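Local coordinates for oxidoreductase protein (Agrobacterium radiobacter, PDB 5UI9) that binds NAD+ and a small dihydroxy acid and, as a GFO/IDH/MocA family member, probably catalyses an NAD-dependent oxidation or reduction, at residues I133-K137 with I186-I190; P240-L245 with L257-Y261. One frame throughout, in Å; residues are numbered along the deposited sequence.

Interaction 1: residues I133-K137 with I186-I190; sequences IQAVK and IARFI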
loop_
_atom_site.group_PDB
_atom_site.type_symbol
_atom_site.label_atom_id
_atom_site.label_comp_id
_atom_site.label_asym_id
_atom_site.label_seq_id
_atom_site.Cartn_x
_atom_site.Cartn_y
_atom_site.Cartn_z
ATOM N N ILE A 133 -1.921 0.360 18.595
ATOM C CA ILE A 133 -1.972 -0.971 17.973
ATOM C C ILE A 133 -2.909 -1.901 18.753
ATOM O O ILE A 133 -3.635 -2.703 18.168
ATOM C CB ILE A 133 -0.573 -1.636 17.873
ATOM C CG1 ILE A 133 0.471 -0.692 17.245
ATOM C CG2 ILE A 133 -0.657 -2.956 17.110
ATOM C CD1 ILE A 133 0.060 -0.045 15.952
ATOM N N GLN A 134 -2.863 -1.796 20.075
ATOM C CA GLN A 134 -3.788 -2.508 20.961
ATOM C C GLN A 134 -5.229 -2.114 20.681
ATOM O O GLN A 134 -6.112 -2.968 20.682
ATOM C CB GLN A 134 -3.451 -2.227 22.432
ATOM C CG GLN A 134 -2.133 -2.847 22.885
ATOM C CD GLN A 134 -2.253 -4.333 23.165
ATOM O OE1 GLN A 134 -3.082 -4.752 23.971
ATOM N NE2 GLN A 134 -1.420 -5.135 22.508
ATOM N N ALA A 135 -5.456 -0.829 20.420
ATOM C CA ALA A 135 -6.796 -0.338 20.091
ATOM C C ALA A 135 -7.314 -0.903 18.762
ATOM O O ALA A 135 -8.474 -1.299 18.672
ATOM C CB ALA A 135 -6.818 1.181 20.073
ATOM N N VAL A 136 -6.459 -0.950 17.741
ATOM C CA VAL A 136 -6.818 -1.568 16.454
ATOM C C VAL A 136 -7.221 -3.037 16.657
ATOM O O VAL A 136 -8.242 -3.481 16.132
ATOM C CB VAL A 136 -5.672 -1.446 15.410
ATOM C CG1 VAL A 136 -5.930 -2.304 14.168
ATOM C CG2 VAL A 136 -5.477 0.010 15.001
ATOM N N LYS A 137 -6.423 -3.775 17.426
ATOM C CA LYS A 137 -6.729 -5.172 17.749
ATOM C C LYS A 137 -8.077 -5.305 18.468
ATOM O O LYS A 137 -8.900 -6.138 18.088
ATOM C CB LYS A 137 -5.606 -5.780 18.595
ATOM C CG LYS A 137 -5.788 -7.247 18.973
ATOM C CD LYS A 137 -5.929 -8.135 17.749
ATOM C CE LYS A 137 -5.630 -9.585 18.087
ATOM N NZ LYS A 137 -5.909 -10.449 16.912
ATOM N N ILE A 186 3.195 -6.719 13.643
ATOM C CA ILE A 186 1.878 -6.085 13.757
ATOM C C ILE A 186 0.911 -6.715 12.750
ATOM O O ILE A 186 -0.219 -7.020 13.098
ATOM C CB ILE A 186 1.935 -4.546 13.600
ATOM C CG1 ILE A 186 2.695 -3.917 14.776
ATOM C CG2 ILE A 186 0.524 -3.957 13.537
ATOM C CD1 ILE A 186 3.107 -2.474 14.572
ATOM N N ALA A 187 1.359 -6.921 11.516
ATOM C CA ALA A 187 0.515 -7.547 10.490
ATOM C C ALA A 187 -0.007 -8.913 10.959
ATOM O O ALA A 187 -1.189 -9.208 10.809
ATOM C CB ALA A 187 1.275 -7.682 9.178
ATOM N N ARG A 188 0.874 -9.717 11.555
ATOM C CA ARG A 188 0.488 -11.017 12.156
ATOM C C ARG A 188 -0.476 -10.869 13.320
ATOM O O ARG A 188 -1.476 -11.577 13.405
ATOM C CB ARG A 188 1.713 -11.756 12.690
ATOM C CG ARG A 188 2.570 -12.423 11.641
ATOM C CD ARG A 188 3.603 -13.328 12.295
ATOM N NE ARG A 188 2.979 -14.328 13.169
ATOM C CZ ARG A 188 3.129 -14.441 14.494
ATOM N NH1 ARG A 188 3.943 -13.647 15.197
ATOM N NH2 ARG A 188 2.460 -15.393 15.128
ATOM N N PHE A 189 -0.137 -9.960 14.228
ATOM C CA PHE A 189 -0.941 -9.670 15.414
ATOM C C PHE A 189 -2.382 -9.311 15.042
ATOM O O PHE A 189 -3.320 -9.800 15.658
ATOM C CB PHE A 189 -0.269 -8.536 16.201
ATOM C CG PHE A 189 -0.976 -8.147 17.468
ATOM C CD1 PHE A 189 -1.215 -9.088 18.472
ATOM C CD2 PHE A 189 -1.366 -6.828 17.683
ATOM C CE1 PHE A 189 -1.853 -8.718 19.651
ATOM C CE2 PHE A 189 -2.003 -6.452 18.858
ATOM C CZ PHE A 189 -2.240 -7.401 19.850
ATOM N N ILE A 190 -2.545 -8.473 14.015
ATOM C CA ILE A 190 -3.861 -8.013 13.572
ATOM C C ILE A 190 -4.584 -9.014 12.657
ATOM O O ILE A 190 -5.752 -9.308 12.887
ATOM C CB ILE A 190 -3.762 -6.631 12.868
ATOM C CG1 ILE A 190 -3.135 -5.582 13.810
ATOM C CG2 ILE A 190 -5.126 -6.158 12.382
ATOM C CD1 ILE A 190 -3.723 -5.539 15.210
#
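Phe189 and Lys137 carry this contact, with Ile133 beside them. The lysine lies over one face of the phenylalanine ring. Its CG sits 3.7 Å from Phe189 CZ, and CD lies above the ring, offset toward the rim. With CG anti to the backbone N (chi1 -179°) and a bend at chi2, the lysine chain runs on past the ring. Its NZ then donates to a backbone oxygen of the facing helix, 2.9 Å from Lys137 NZ to Phe189 O. The bond comes in almost along the C=O axis, at a C=O...N angle of 167°. The ammonium is too far from the ring for more than a weak cation-pi attraction.

Ile133 meets the same ring at its edge, where its CG2 is 4.0 Å from Phe189 CD2. That methyl also touches the branch methyl of Ile186, 3.9 Å from Ile133 CG2 to Ile186 CG2. The amide of Gln134 approaches the ring obliquely, NE2 3.6 Å from Phe189 CZ, but its hydrogen bond goes to Arg128 O. Ile190 CD1 reaches Lys137 CB at 3.9 Å and also packs on Val136 CG1.

The segments belong to helices 131-141 and 175-191, whose local axes run 29° apart at 10.5 Å. Both helices lie against the mixed sheet: Ile133 and Ile186 touch Ile246, and Ile190 touches Ile248 and Phe153. The chemistry is thus divided. Isoleucines and valine fill the side next to the sheet, while the aliphatic part of Lys137 packs on an aromatic face and its charged end ties the helices together at a backbone carbonyl.

Interaction 2: residues P240-L245 with L257-Y261; sequences PFPETL and LSQGY
Glu243 lays its side chain over one face of the Tyr261 ring. The carboxylate carbon CD stands 3.9 Å above the ring plane, offset toward the rim, and the carboxylate is tilted 30° from the ring. The methylene does the closest touching: Glu243 CG is 3.4 Å from Tyr261 CZ. CG lies beside the backbone N (chi1 -63°) and the chain is extended beyond it, which carries the carboxylate out to the turn at Gly260.

There one oxygen is gripped twice. Gly260 N donates to Glu243 OE2 at 2.8 Å, meeting it on the syn side and 23° out of the carboxylate plane. A water donates to the same Glu243 OE2 at 2.7 Å and also to Ser258 O, so it bridges the side chain to the backbone of Ser258.

Gln259 crosses the glutamate at about a right angle, with its amide plane nearly perpendicular to the carboxylate. Its NE2 is 3.0 Å from Glu243 OE1, but the angle is too poor for a hydrogen bond. The other end of the amide, Gln259 OE1, rests against Pro240 CB at 3.4 Å.

Farther along, Leu245 CD2 packs on the backbone at Ser258 and Gln259, 3.5 Å from Leu245 CD2 to Gln259 N. The backbones also meet through a CA-H...O contact from Leu245 CA to Leu257 O. Tyr261 also touches Pro132 of helix 131-141 and Asn290 of helix 289-308. The side chain of Pro242, which follows a cis peptide bond, is about 6 Å from the bound dihydroxy acid. The whole joins a loop beside the ligand pocket to the turn between antiparallel strands 253-258 and 262-266, within the large mixed sheet characteristic of the GFO/IDH/MocA C-terminal domain.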
loop_
_atom_site.group_PDB
_atom_site.type_symbol
_atom_site.label_atom_id
_atom_site.label_comp_id
_atom_site.label_asym_id
_atom_site.label_seq_id
_atom_site.Cartn_x
_atom_site.Cartn_y
_atom_site.Cartn_z
ATOM N N PRO A 240 6.458 11.651 11.207
ATOM C CA PRO A 240 5.563 10.772 11.970
ATOM C C PRO A 240 6.212 9.796 12.972
ATOM O O PRO A 240 5.469 9.105 13.666
ATOM C CB PRO A 240 4.865 9.974 10.868
ATOM C CG PRO A 240 5.894 9.858 9.824
ATOM C CD PRO A 240 6.599 11.180 9.816
ATOM N N PHE A 241 7.551 9.714 13.040
ATOM C CA PHE A 241 8.232 8.732 13.903
ATOM C C PHE A 241 7.678 8.790 15.342
ATOM O O PHE A 241 7.567 9.893 15.885
ATOM C CB PHE A 241 9.755 8.976 13.906
ATOM C CG PHE A 241 10.535 8.032 14.796
ATOM C CD1 PHE A 241 10.748 8.331 16.141
ATOM C CD2 PHE A 241 11.069 6.851 14.286
ATOM C CE1 PHE A 241 11.460 7.466 16.964
ATOM C CE2 PHE A 241 11.777 5.978 15.101
ATOM C CZ PHE A 241 11.979 6.290 16.442
ATOM N N PRO A 242 7.330 7.657 15.978
ATOM C CA PRO A 242 7.464 6.286 15.477
ATOM C C PRO A 242 6.094 5.643 15.227
ATOM O O PRO A 242 5.841 4.495 15.638
ATOM C CB PRO A 242 8.157 5.599 16.653
ATOM C CG PRO A 242 7.507 6.241 17.840
ATOM C CD PRO A 242 7.104 7.644 17.433
ATOM N N GLU A 243 5.210 6.381 14.567
ATOM C CA GLU A 243 3.850 5.920 14.342
ATOM C C GLU A 243 3.769 4.975 13.156
ATOM O O GLU A 243 4.310 5.265 12.083
ATOM C CB GLU A 243 2.920 7.101 14.074
ATOM C CG GLU A 243 2.786 8.064 15.231
ATOM C CD GLU A 243 2.130 9.364 14.815
ATOM O OE1 GLU A 243 2.668 10.441 15.131
ATOM O OE2 GLU A 243 1.087 9.314 14.142
ATOM N N THR A 244 3.064 3.862 13.356
ATOM C CA THR A 244 2.668 2.957 12.288
ATOM C C THR A 244 1.210 3.262 11.909
ATOM O O THR A 244 0.318 3.200 12.764
ATOM C CB THR A 244 2.797 1.484 12.734
ATOM O OG1 THR A 244 4.151 1.207 13.128
ATOM C CG2 THR A 244 2.385 0.530 11.603
ATOM N N LEU A 245 0.978 3.591 10.635
ATOM C CA LEU A 245 -0.357 3.901 10.131
ATOM C C LEU A 245 -1.007 2.620 9.616
ATOM O O LEU A 245 -0.352 1.801 8.979
ATOM C CB LEU A 245 -0.283 4.967 9.025
ATOM C CG LEU A 245 0.559 6.197 9.391
ATOM C CD1 LEU A 245 0.474 7.256 8.299
ATOM C CD2 LEU A 245 0.149 6.778 10.744
ATOM N N LEU A 257 -6.300 4.028 11.146
ATOM C CA LEU A 257 -5.412 4.626 12.132
ATOM C C LEU A 257 -4.453 5.524 11.373
ATOM O O LEU A 257 -3.581 5.031 10.659
ATOM C CB LEU A 257 -4.649 3.544 12.908
ATOM C CG LEU A 257 -3.572 4.020 13.888
ATOM C CD1 LEU A 257 -4.148 4.973 14.923
ATOM C CD2 LEU A 257 -2.927 2.819 14.566
ATOM N N SER A 258 -4.620 6.835 11.534
ATOM C CA SER A 258 -3.876 7.836 10.767
ATOM C C SER A 258 -2.961 8.647 11.684
ATOM O O SER A 258 -3.011 8.499 12.913
ATOM C CB SER A 258 -4.852 8.747 10.020
ATOM O OG SER A 258 -5.676 9.450 10.920
ATOM N N GLN A 259 -2.114 9.474 11.070
ATOM C CA GLN A 259 -1.120 10.308 11.770
ATOM C C GLN A 259 -1.722 11.055 12.964
ATOM O O GLN A 259 -2.832 11.545 12.886
ATOM C CB GLN A 259 -0.471 11.296 10.771
ATOM C CG GLN A 259 0.169 12.573 11.336
ATOM C CD GLN A 259 1.646 12.430 11.641
ATOM O OE1 GLN A 259 2.471 12.392 10.723
ATOM N NE2 GLN A 259 1.996 12.398 12.934
ATOM N N GLY A 260 -0.960 11.158 14.049
ATOM C CA GLY A 260 -1.421 11.791 15.287
ATOM C C GLY A 260 -2.319 10.897 16.129
ATOM O O GLY A 260 -3.055 11.394 16.972
ATOM N N TYR A 261 -2.252 9.584 15.890
ATOM C CA TYR A 261 -3.008 8.566 16.634
ATOM C C TYR A 261 -4.529 8.709 16.556
ATOM O O TYR A 261 -5.244 8.348 17.491
ATOM C CB TYR A 261 -2.551 8.521 18.093
ATOM C CG TYR A 261 -1.060 8.404 18.233
ATOM C CD1 TYR A 261 -0.426 7.201 17.965
ATOM C CD2 TYR A 261 -0.277 9.492 18.629
ATOM C CE1 TYR A 261 0.947 7.069 18.091
ATOM C CE2 TYR A 261 1.106 9.374 18.755
ATOM C CZ TYR A 261 1.708 8.156 18.489
ATOM O OH TYR A 261 3.070 8.004 18.593
HETATM O O HOH W 1 -0.702 7.360 14.485
#

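Interactions 1 and 2 are neighbours, with centres about 14 Å apart. Residues 133-137 belong to helix 131-141, and Leu257 and Tyr261 of interaction 2 pack against that helix. Val136 CG2 is 3.8 Å from Leu257 CD2, and Ile186 packs on Thr244. Interaction 1 joins two helices on the sheet. It is mostly apolar, and a larger share of its touching residues is buried. Interaction 2 joins a loop to residues of strand 253-258 and the turn after it. It includes exposed residues, and its polar part is a carboxylate that meets a backbone amide and a water. Each has one direct hydrogen bond to backbone, but the side chain donates in interaction 1 and accepts in interaction 2.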